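Local coordinates for protein nucleotidyltransferase (Thermus thermophilus HB8, PDB 1WWP) that is of unknown function but probably acts as a substrate-binding partner of a nucleotidyltransferase, built as a two-subunit, all-helical protein, at residues A[2-5]-A[6-10]. Sequence-based numbering, arbitrary orientation.
Sequences AEKA and LATLK
Thr8 turns its hydroxyl back onto the carbonyl of Ala5 one turn earlier, a side-chain-to-backbone bond common for threonine within an alpha-helix, here in the opening turns of helix 2-13. From CB, which lies 3.7 Å from Ala5 O, the side chain splits into two branches. OG1 takes the position between the backbone N and the carbonyl carbon (chi1 63°), which brings it to 2.7 Å from Ala5 O, OG1 lying 17° out of the plane of that carbonyl. The same oxygen accepts Leu9 N at 3.3 Å, in the carbonyl plane, so two donors grip it at once, and Thr33 of helix 20-49 adds a weak bond. OG1 is also hydrogen-bonded to Tyr32, tying the buried hydroxyl to that helix. The other branch, CG2, passes 3.8 Å from Lys4 O and reaches 4.1 Å from Lys4 NZ, where the Lys4 chain, bent at chi2, crosses the Thr8 side chain at about a right angle; NZ itself is hydrogen-bonded to Tyr91 of the second subunit, which also packs on Thr8. A valine in place of Thr8 would probably cost Ala5 O its close hydroxyl donor, leaving it to Leu9 N and the weak bond from Thr33, and Tyr32 without this partner. Leu6 touches Leu114 and Leu9 touches Met110, both of helix 93-116, while Leu9 also meets Thr33. Leu6 N donates to Ala2 O at 2.7 Å, with an N-H...O angle of 155°.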
# COMPACT_ATOMS: atom_id res chain seq x y z
N ALA A 2 7.79 -11.04 -9.47
CA ALA A 2 6.49 -11.24 -10.11
C ALA A 2 5.77 -12.55 -9.76
O ALA A 2 4.96 -12.59 -8.84
CB ALA A 2 6.64 -11.11 -11.63
N GLU A 3 6.09 -13.61 -10.50
CA GLU A 3 5.48 -14.94 -10.32
C GLU A 3 5.23 -15.42 -8.89
O GLU A 3 4.11 -15.79 -8.53
CB GLU A 3 6.30 -16.00 -11.06
CG GLU A 3 6.39 -15.79 -12.57
CD GLU A 3 7.56 -14.91 -13.00
OE1 GLU A 3 7.69 -13.78 -12.48
OE2 GLU A 3 8.35 -15.35 -13.85
N LYS A 4 6.28 -15.43 -8.07
CA LYS A 4 6.16 -15.90 -6.69
C LYS A 4 5.23 -14.99 -5.87
O LYS A 4 4.44 -15.47 -5.04
CB LYS A 4 7.55 -15.94 -6.04
CG LYS A 4 7.73 -17.01 -4.98
CD LYS A 4 6.88 -16.76 -3.74
CE LYS A 4 7.23 -17.74 -2.63
NZ LYS A 4 6.40 -17.52 -1.42
N ALA A 5 5.32 -13.69 -6.11
CA ALA A 5 4.46 -12.74 -5.42
C ALA A 5 3.03 -13.00 -5.88
O ALA A 5 2.09 -12.97 -5.09
CB ALA A 5 4.88 -11.32 -5.75
N LEU A 6 2.89 -13.28 -7.17
CA LEU A 6 1.59 -13.57 -7.76
C LEU A 6 0.92 -14.79 -7.12
O LEU A 6 -0.30 -14.90 -7.11
CB LEU A 6 1.73 -13.78 -9.27
CG LEU A 6 0.47 -14.11 -10.06
CD1 LEU A 6 -0.68 -13.14 -9.74
CD2 LEU A 6 0.81 -14.06 -11.54
N ALA A 7 1.74 -15.70 -6.59
CA ALA A 7 1.25 -16.93 -5.95
C ALA A 7 0.58 -16.67 -4.61
O ALA A 7 -0.44 -17.28 -4.28
CB ALA A 7 2.42 -17.90 -5.75
N THR A 8 1.15 -15.75 -3.84
CA THR A 8 0.60 -15.41 -2.53
C THR A 8 -0.71 -14.66 -2.73
O THR A 8 -1.64 -14.79 -1.93
CB THR A 8 1.59 -14.56 -1.74
OG1 THR A 8 1.82 -13.33 -2.43
CG2 THR A 8 2.91 -15.29 -1.62
N LEU A 9 -0.80 -13.88 -3.81
CA LEU A 9 -2.02 -13.14 -4.10
C LEU A 9 -3.16 -14.11 -4.43
O LEU A 9 -4.27 -13.98 -3.89
CB LEU A 9 -1.81 -12.19 -5.30
CG LEU A 9 -3.09 -11.59 -5.91
CD1 LEU A 9 -3.82 -10.80 -4.85
CD2 LEU A 9 -2.75 -10.70 -7.08
N LYS A 10 -2.89 -15.06 -5.32
CA LYS A 10 -3.90 -16.03 -5.72
C LYS A 10 -4.47 -16.82 -4.55
O LYS A 10 -5.61 -17.28 -4.60
CB LYS A 10 -3.34 -16.96 -6.80
CG LYS A 10 -3.15 -16.24 -8.13
CD LYS A 10 -2.75 -17.17 -9.26
CE LYS A 10 -1.36 -17.74 -9.06
NZ LYS A 10 -0.98 -18.63 -10.20